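PDB 4EEI: adenylosuccinate lyase from Francisella tularensis subsp. tularensis SCHU S4, which probably catalyses the release of fumarate from adenylosuccinate, giving AMP, and from the related succinylated imidazole carboxamide ribotide in purine biosynthesis. Local coordinates for residues G175-A183 against E195-G203. Residues are numbered along the deposited sequence; the frame is centred on the assembly and turned at random.
Sequences GLTVQFSGA and EKKAADILG. With EDO (1,2-ethanediol), chain C.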
loop_
_atom_site.group_PDB
_atom_site.type_symbol
_atom_site.label_atom_id
_atom_site.label_comp_id
_atom_site.label_asym_id
_atom_site.label_seq_id
_atom_site.Cartn_x
_atom_site.Cartn_y
_atom_site.Cartn_z
ATOM N N GLY B 175 3.271 -24.510 -5.125
ATOM C CA GLY B 175 3.188 -23.085 -5.356
ATOM C C GLY B 175 3.768 -22.743 -6.706
ATOM O O GLY B 175 3.182 -21.966 -7.451
ATOM N N LEU B 176 4.919 -23.333 -7.023
ATOM C CA LEU B 176 5.638 -23.003 -8.250
ATOM C C LEU B 176 5.307 -23.993 -9.357
ATOM O O LEU B 176 5.106 -25.173 -9.096
ATOM C CB LEU B 176 7.146 -23.023 -8.001
ATOM C CG LEU B 176 7.676 -21.959 -7.044
ATOM C CD1 LEU B 176 9.185 -22.053 -6.944
ATOM C CD2 LEU B 176 7.250 -20.587 -7.521
ATOM N N THR B 177 5.266 -23.507 -10.593
ATOM C CA THR B 177 4.933 -24.338 -11.740
ATOM C C THR B 177 5.833 -23.973 -12.912
ATOM O O THR B 177 6.571 -22.987 -12.854
ATOM C CB THR B 177 3.484 -24.070 -12.211
ATOM O OG1 THR B 177 3.324 -22.664 -12.457
ATOM C CG2 THR B 177 2.450 -24.537 -11.169
ATOM N N VAL B 178 5.739 -24.751 -13.986
ATOM C CA VAL B 178 6.359 -24.374 -15.248
ATOM C C VAL B 178 5.317 -24.461 -16.361
ATOM O O VAL B 178 4.220 -25.001 -16.157
ATOM C CB VAL B 178 7.572 -25.263 -15.567
ATOM C CG1 VAL B 178 8.663 -25.072 -14.511
ATOM C CG2 VAL B 178 7.138 -26.719 -15.632
ATOM N N GLN B 179 5.641 -23.922 -17.533
ATOM C CA GLN B 179 4.730 -24.006 -18.667
ATOM C C GLN B 179 5.498 -24.237 -19.955
ATOM O O GLN B 179 6.579 -23.685 -20.152
ATOM C CB GLN B 179 3.889 -22.725 -18.798
ATOM C CG GLN B 179 4.734 -21.450 -18.984
ATOM C CD GLN B 179 4.026 -20.375 -19.800
ATOM O OE1 GLN B 179 2.974 -20.618 -20.388
ATOM N NE2 GLN B 179 4.608 -19.181 -19.841
ATOM N N PHE B 180 4.939 -25.063 -20.832
ATOM C CA PHE B 180 5.426 -25.146 -22.200
ATOM C C PHE B 180 4.197 -25.245 -23.095
ATOM O O PHE B 180 3.913 -26.295 -23.673
ATOM C CB PHE B 180 6.347 -26.359 -22.382
ATOM C CG PHE B 180 7.572 -26.334 -21.502
ATOM C CD1 PHE B 180 8.741 -25.726 -21.938
ATOM C CD2 PHE B 180 7.557 -26.936 -20.249
ATOM C CE1 PHE B 180 9.877 -25.702 -21.136
ATOM C CE2 PHE B 180 8.699 -26.922 -19.429
ATOM C CZ PHE B 180 9.854 -26.303 -19.876
ATOM N N SER B 181 3.456 -24.141 -23.188
ATOM C CA SER B 181 2.143 -24.156 -23.820
ATOM C C SER B 181 2.078 -23.332 -25.110
ATOM O O SER B 181 1.053 -23.303 -25.782
ATOM C CB SER B 181 1.079 -23.674 -22.827
ATOM O OG SER B 181 1.423 -22.422 -22.262
ATOM N N GLY B 182 3.165 -22.654 -25.457
ATOM C CA GLY B 182 3.176 -21.895 -26.695
ATOM C C GLY B 182 2.558 -20.511 -26.552
ATOM O O GLY B 182 2.213 -20.081 -25.449
ATOM N N ALA B 183 2.412 -19.833 -27.687
ATOM C CA ALA B 183 2.096 -18.403 -27.760
ATOM C C ALA B 183 1.023 -17.884 -26.795
ATOM O O ALA B 183 1.235 -16.871 -26.137
ATOM C CB ALA B 183 1.743 -18.022 -29.200
ATOM N N GLU B 195 5.032 -31.026 -22.878
ATOM C CA GLU B 195 5.084 -30.141 -21.725
ATOM C C GLU B 195 5.315 -30.930 -20.446
ATOM O O GLU B 195 6.171 -30.584 -19.637
ATOM C CB GLU B 195 3.776 -29.362 -21.626
ATOM C CG GLU B 195 3.711 -28.449 -20.428
ATOM C CD GLU B 195 2.441 -27.630 -20.408
ATOM O OE1 GLU B 195 1.353 -28.219 -20.608
ATOM O OE2 GLU B 195 2.531 -26.406 -20.169
ATOM N N LYS B 196 4.562 -32.012 -20.282
ATOM C CA LYS B 196 4.650 -32.839 -19.078
ATOM C C LYS B 196 6.035 -33.490 -18.919
ATOM O O LYS B 196 6.594 -33.536 -17.813
ATOM C CB LYS B 196 3.555 -33.915 -19.131
ATOM C CG LYS B 196 3.370 -34.692 -17.837
ATOM C CD LYS B 196 2.987 -33.754 -16.706
ATOM C CE LYS B 196 2.711 -34.515 -15.421
ATOM N NZ LYS B 196 3.855 -35.383 -15.021
ATOM N N LYS B 197 6.588 -33.999 -20.018
ATOM C CA LYS B 197 7.920 -34.607 -19.977
ATOM C C LYS B 197 8.975 -33.576 -19.587
ATOM O O LYS B 197 9.839 -33.830 -18.749
ATOM C CB LYS B 197 8.271 -35.234 -21.328
ATOM C CG LYS B 197 7.463 -36.475 -21.673
ATOM C CD LYS B 197 7.783 -36.963 -23.087
ATOM C CE LYS B 197 6.890 -38.127 -23.498
ATOM N NZ LYS B 197 6.909 -38.331 -24.977
ATOM N N ALA B 198 8.892 -32.402 -20.196
ATOM C CA ALA B 198 9.836 -31.332 -19.906
ATOM C C ALA B 198 9.722 -30.889 -18.448
ATOM O O ALA B 198 10.730 -30.644 -17.788
ATOM C CB ALA B 198 9.598 -30.160 -20.837
ATOM N N ALA B 199 8.490 -30.766 -17.954
ATOM C CA ALA B 199 8.258 -30.393 -16.555
ATOM C C ALA B 199 8.824 -31.438 -15.599
ATOM O O ALA B 199 9.389 -31.094 -14.551
ATOM C CB ALA B 199 6.771 -30.172 -16.298
ATOM N N ASP B 200 8.680 -32.714 -15.956
ATOM C CA ASP B 200 9.224 -33.797 -15.133
ATOM C C ASP B 200 10.754 -33.746 -15.067
ATOM O O ASP B 200 11.357 -34.061 -14.037
ATOM C CB ASP B 200 8.779 -35.165 -15.657
ATOM C CG ASP B 200 7.325 -35.480 -15.329
ATOM O OD1 ASP B 200 6.727 -34.778 -14.484
ATOM O OD2 ASP B 200 6.788 -36.446 -15.919
ATOM N N ILE B 201 11.380 -33.352 -16.170
ATOM C CA ILE B 201 12.832 -33.166 -16.181
ATOM C C ILE B 201 13.231 -32.041 -15.221
ATOM O O ILE B 201 14.235 -32.141 -14.509
ATOM C CB ILE B 201 13.351 -32.897 -17.613
ATOM C CG1 ILE B 201 13.318 -34.192 -18.434
ATOM C CG2 ILE B 201 14.772 -32.355 -17.590
ATOM C CD1 ILE B 201 13.423 -33.973 -19.927
ATOM N N LEU B 202 12.432 -30.983 -15.177
ATOM C CA LEU B 202 12.734 -29.840 -14.319
ATOM C C LEU B 202 12.379 -30.092 -12.857
ATOM O O LEU B 202 12.975 -29.486 -11.956
ATOM C CB LEU B 202 12.020 -28.586 -14.825
ATOM C CG LEU B 202 12.495 -28.070 -16.180
ATOM C CD1 LEU B 202 11.706 -26.814 -16.588
ATOM C CD2 LEU B 202 14.004 -27.791 -16.137
ATOM N N GLY B 203 11.409 -30.973 -12.616
ATOM C CA GLY B 203 11.002 -31.298 -11.256
ATOM C C GLY B 203 9.959 -30.345 -10.685
ATOM O O GLY B 203 9.913 -30.118 -9.476
HETATM C C1 EDO C . 5.921 -27.332 -6.664
HETATM O O1 EDO C . 4.562 -26.887 -6.779
HETATM C C2 EDO C . 5.989 -28.848 -6.488
HETATM O O2 EDO C . 7.328 -29.317 -6.701
#
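The carboxylate of E195 takes the one hydrogen bond between the two segments: F180 N donates it to E195 OE2 at 2.8 Å, nearly straight at 168°. With CG anti to its backbone N (chi1 178°) and the chain extended beyond, E195 reaches from helix 192-202 to the backbone of the loop that follows helix 151-173, its CG packing 3.9 Å from F180 CB. The other oxygen, OE1, is bound by Y187 and salt-bridged to R428 of the second subunit.

The F180 ring packs against the helix. A198 CB sits over one face, 3.9 Å from the ring centroid and displaced toward the rim, a CH-pi contact, while L202 CD1 meets the edge in plane, 3.8 Å from F180 CZ. V26 and I30 of helix 16-33 also pack on F180. Two residues earlier in the loop, V178 CG2 presses on A199 CB at 3.5 Å, and V178 CG1 reaches L202 CD1.

Between V178 and F180, the CB of Q179 points away from the helix overall, and its NE2 hydrogen-bonds to O of Q212, a succinate-binding residue. The buried carboxylate, shared by loop backbone, tyrosine and arginine, is probably ionised and ties this apolar seam to the subunit interface.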